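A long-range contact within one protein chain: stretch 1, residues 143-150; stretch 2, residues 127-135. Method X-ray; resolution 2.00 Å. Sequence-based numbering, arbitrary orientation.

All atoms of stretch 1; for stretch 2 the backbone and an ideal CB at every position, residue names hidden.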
# COMPACT_ATOMS: atom_id res chain seq x y z
N GLN A 143 -27.05 -3.25 -14.93
CA GLN A 143 -26.81 -1.83 -15.12
C GLN A 143 -26.00 -1.31 -13.96
O GLN A 143 -26.26 -1.65 -12.81
CB GLN A 143 -28.13 -1.06 -15.23
CG GLN A 143 -27.98 0.30 -15.90
CD GLN A 143 -29.23 1.15 -15.78
OE1 GLN A 143 -29.97 1.03 -14.81
NE2 GLN A 143 -29.46 2.00 -16.76
N LYS A 144 -25.03 -0.46 -14.25
CA LYS A 144 -24.17 0.08 -13.21
C LYS A 144 -23.65 1.46 -13.55
O LYS A 144 -23.42 1.78 -14.70
CB LYS A 144 -23.00 -0.88 -12.98
CG LYS A 144 -21.94 -0.39 -12.00
CD LYS A 144 -20.84 -1.42 -11.82
CE LYS A 144 -19.82 -0.96 -10.80
NZ LYS A 144 -18.78 -1.99 -10.52
N ARG A 145 -23.51 2.30 -12.53
CA ARG A 145 -22.96 3.63 -12.71
C ARG A 145 -21.45 3.60 -12.53
O ARG A 145 -20.95 3.03 -11.56
CB ARG A 145 -23.59 4.62 -11.73
CG ARG A 145 -23.05 6.04 -11.86
CD ARG A 145 -23.84 7.01 -11.01
NE ARG A 145 -25.26 6.98 -11.36
CZ ARG A 145 -25.83 7.80 -12.24
NH1 ARG A 145 -25.10 8.72 -12.86
NH2 ARG A 145 -27.12 7.70 -12.49
N PHE A 146 -20.74 4.21 -13.47
CA PHE A 146 -19.29 4.21 -13.46
C PHE A 146 -18.77 5.62 -13.23
O PHE A 146 -19.43 6.61 -13.55
CB PHE A 146 -18.73 3.66 -14.77
CG PHE A 146 -19.12 2.24 -15.06
CD1 PHE A 146 -18.42 1.19 -14.50
CD2 PHE A 146 -20.18 1.96 -15.90
CE1 PHE A 146 -18.77 -0.12 -14.76
CE2 PHE A 146 -20.54 0.65 -16.17
CZ PHE A 146 -19.83 -0.39 -15.60
N TYR A 147 -17.56 5.71 -12.68
CA TYR A 147 -16.92 6.98 -12.36
C TYR A 147 -15.50 6.95 -12.91
O TYR A 147 -14.66 6.20 -12.41
CB TYR A 147 -16.91 7.23 -10.85
CG TYR A 147 -18.26 7.14 -10.18
CD1 TYR A 147 -18.74 5.93 -9.71
CD2 TYR A 147 -19.03 8.28 -10.00
CE1 TYR A 147 -19.97 5.85 -9.08
CE2 TYR A 147 -20.26 8.21 -9.37
CZ TYR A 147 -20.73 6.99 -8.91
OH TYR A 147 -21.95 6.92 -8.29
N VAL A 148 -15.24 7.75 -13.93
CA VAL A 148 -13.92 7.83 -14.55
C VAL A 148 -13.25 9.11 -14.06
O VAL A 148 -13.67 10.21 -14.47
CB VAL A 148 -14.00 7.79 -16.08
CG1 VAL A 148 -12.61 7.75 -16.69
CG2 VAL A 148 -14.83 6.60 -16.54
N PRO A 149 -12.24 9.03 -13.20
CA PRO A 149 -11.57 10.25 -12.72
C PRO A 149 -10.50 10.70 -13.71
O PRO A 149 -9.69 9.90 -14.19
CB PRO A 149 -10.95 9.81 -11.39
CG PRO A 149 -10.67 8.35 -11.58
CD PRO A 149 -11.74 7.82 -12.51
N LEU A 150 -10.49 11.99 -14.01
CA LEU A 150 -9.47 12.55 -14.88
C LEU A 150 -8.17 12.74 -14.11
O LEU A 150 -8.17 12.92 -12.89
CB LEU A 150 -9.94 13.88 -15.47
CG LEU A 150 -11.20 13.85 -16.34
CD1 LEU A 150 -11.43 15.20 -17.01
CD2 LEU A 150 -11.11 12.74 -17.38
N UNK A 127 -10.11 -0.50 -6.35
CA UNK A 127 -11.23 0.45 -6.29
C UNK A 127 -11.43 1.15 -7.63
O UNK A 127 -12.57 1.47 -7.99
CB UNK A 127 -10.99 1.49 -5.19
N UNK A 128 -10.34 1.41 -8.36
CA UNK A 128 -10.47 2.02 -9.67
C UNK A 128 -11.19 1.09 -10.65
O UNK A 128 -11.93 1.56 -11.52
CB UNK A 128 -9.09 2.40 -10.21
N UNK A 129 -10.99 -0.23 -10.53
CA UNK A 129 -11.71 -1.14 -11.40
C UNK A 129 -13.17 -1.27 -11.00
O UNK A 129 -14.03 -1.51 -11.86
CB UNK A 129 -11.04 -2.52 -11.39
N UNK A 130 -13.47 -1.15 -9.70
CA UNK A 130 -14.87 -1.06 -9.29
C UNK A 130 -15.55 0.14 -9.95
O UNK A 130 -16.73 0.07 -10.30
CB UNK A 130 -14.98 -0.96 -7.77
N UNK A 131 -14.81 1.24 -10.11
CA UNK A 131 -15.38 2.46 -10.67
C UNK A 131 -15.51 2.42 -12.18
O UNK A 131 -16.22 3.26 -12.75
CB UNK A 131 -14.53 3.66 -10.27
N UNK A 132 -14.84 1.48 -12.86
CA UNK A 132 -14.81 1.48 -14.31
C UNK A 132 -15.16 0.13 -14.93
O UNK A 132 -15.02 -0.03 -16.15
CB UNK A 132 -13.42 1.92 -14.79
N UNK A 133 -15.61 -0.85 -14.14
CA UNK A 133 -15.86 -2.18 -14.68
C UNK A 133 -16.79 -2.94 -13.75
O UNK A 133 -17.00 -2.56 -12.60
CB UNK A 133 -14.55 -2.95 -14.88
N UNK A 134 -17.36 -4.03 -14.28
CA UNK A 134 -18.08 -5.00 -13.47
C UNK A 134 -17.09 -6.00 -12.89
O UNK A 134 -16.33 -6.62 -13.64
CB UNK A 134 -19.16 -5.71 -14.29
N UNK A 135 -17.11 -6.16 -11.57
CA UNK A 135 -16.11 -6.99 -10.90
C UNK A 135 -16.76 -8.01 -9.98
O UNK A 135 -16.08 -8.64 -9.16
CB UNK A 135 -15.14 -6.12 -10.10

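Position 127 lies on the helix, and its ideal CB has nothing of stretch 1 within 5.5 Å. The residue is Asn 127, which makes no contact with the strand.

Position 128 has CA-to-CB sideways, again with nothing within 5.5 Å. A short side chain would not reach the strand. A long or aromatic one could extend to the ring of Pro 149. The residue is Tyr 128. Its ring edge meets Pro 149, CE1 of Tyr 128 lying 3.9 Å from CD of Pro 149.

Position 129 points away from the strand into space that stretch 1 leaves empty. Many residues would suit, polar ones included. It is Arg 129, which reaches along its own stretch and forms a salt bridge with 133.

Position 130 also points away. The nearest atom of stretch 1 to its ideal CB is NZ of Lys 144, at 4.8 Å. NZ of Lys 144 donates to the carbonyl O of residue 130 at 2.9 Å. That bond is independent of the side chain, so many types would do. The residue is Arg 130, whose guanidinium is hydrogen-bonded elsewhere in the structure.

Position 131 is where the backbones come close. Its carbonyl O accepts from N of Tyr 147 at 2.8 Å. CA-to-CB is sideways, and the ideal CB is 3.3 Å from O of Tyr 147 and 5.5 Å from CD of Pro 149. CB of Tyr 147 and the proline ring offer an apolar surface, so Leu, Ile or Met would be reasonable. The residue is Met 131. Its CE lies 3.7 Å from CB of Tyr 147 and 3.9 Å from CD of Pro 149.

Position 132 points away, yet its ideal CB is 5.2 Å from CG2 of Val 148 and 5.1 Å from CD1 of Phe 146. A small side chain such as Ala, Ser, Thr or Val would suit. The residue is Thr 132. Its OG1 donates to O of Tyr 128 at 2.8 Å. Its CG2 lies 4.2 Å from CG2 of Val 148.

Position 133 has an extended backbone and points away. Its carbonyl O accepts from NZ of Lys 144 at 2.8 Å, so the ammonium joins two backbone oxygens. A polar side chain would suit. Asp 133 pairs with Arg 129, OD2 to NE being 3.2 Å.

Position 134 has CA-to-CB sideways, with CD of Lys 144 5.2 Å from the ideal CB. The lysine chain and the Phe 146 ring invite a flat, broad group: Trp, Tyr or Phe. Trp 134 receives the edge of Phe 146 on its face, with CZ of Phe 146 3.6 Å from CH2 of Trp 134. CD of Lys 144 also packs over the indole face.

Position 135 has nothing of stretch 1 within 5.5 Å of its ideal CB. Many residues would fit. Val 135 makes no direct contact, but a water links its N to NZ of Lys 144.

Stretch 2 (127-135) NYRRMTDWV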
# COMPACT_ATOMS: atom_id res chain seq x y z
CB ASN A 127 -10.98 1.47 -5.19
CG ASN A 127 -12.20 2.35 -4.91
OD1 ASN A 127 -13.33 1.87 -4.95
ND2 ASN A 127 -11.97 3.63 -4.64
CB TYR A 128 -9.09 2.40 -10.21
CG TYR A 128 -9.11 2.93 -11.63
CD1 TYR A 128 -9.45 4.25 -11.90
CD2 TYR A 128 -8.77 2.12 -12.71
CE1 TYR A 128 -9.46 4.74 -13.19
CE2 TYR A 128 -8.78 2.60 -14.00
CZ TYR A 128 -9.12 3.91 -14.24
OH TYR A 128 -9.13 4.39 -15.53
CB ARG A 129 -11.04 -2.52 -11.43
CG ARG A 129 -11.64 -3.41 -12.51
CD ARG A 129 -10.85 -4.68 -12.77
NE ARG A 129 -11.43 -5.41 -13.89
CZ ARG A 129 -10.97 -6.57 -14.35
NH1 ARG A 129 -9.91 -7.14 -13.79
NH2 ARG A 129 -11.57 -7.15 -15.38
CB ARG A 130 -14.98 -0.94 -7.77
CG ARG A 130 -14.52 -2.15 -6.99
CD ARG A 130 -14.63 -1.86 -5.50
NE ARG A 130 -16.01 -1.68 -5.08
CZ ARG A 130 -16.39 -0.98 -4.02
NH1 ARG A 130 -15.48 -0.36 -3.28
NH2 ARG A 130 -17.67 -0.87 -3.71
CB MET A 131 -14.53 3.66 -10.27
CG MET A 131 -14.49 3.94 -8.77
SD MET A 131 -13.16 5.06 -8.33
CE MET A 131 -13.57 6.50 -9.32
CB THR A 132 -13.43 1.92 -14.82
OG1 THR A 132 -12.42 1.06 -14.28
CG2 THR A 132 -13.14 3.35 -14.42
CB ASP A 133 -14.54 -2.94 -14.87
CG ASP A 133 -14.68 -4.11 -15.82
OD1 ASP A 133 -15.81 -4.42 -16.24
OD2 ASP A 133 -13.64 -4.74 -16.15
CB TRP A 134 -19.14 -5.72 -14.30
CG TRP A 134 -20.36 -4.90 -14.62
CD1 TRP A 134 -21.46 -4.73 -13.83
CD2 TRP A 134 -20.61 -4.17 -15.83
NE1 TRP A 134 -22.37 -3.92 -14.47
CE2 TRP A 134 -21.87 -3.57 -15.69
CE3 TRP A 134 -19.88 -3.96 -17.01
CZ2 TRP A 134 -22.43 -2.77 -16.69
CZ3 TRP A 134 -20.44 -3.17 -17.99
CH2 TRP A 134 -21.70 -2.58 -17.83
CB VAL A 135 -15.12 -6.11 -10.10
CG1 VAL A 135 -14.35 -5.19 -11.03
CG2 VAL A 135 -15.86 -5.31 -9.04
O HOH W 1 -24.24 -4.26 -12.17
O HOH W 2 -19.04 -4.94 -10.18
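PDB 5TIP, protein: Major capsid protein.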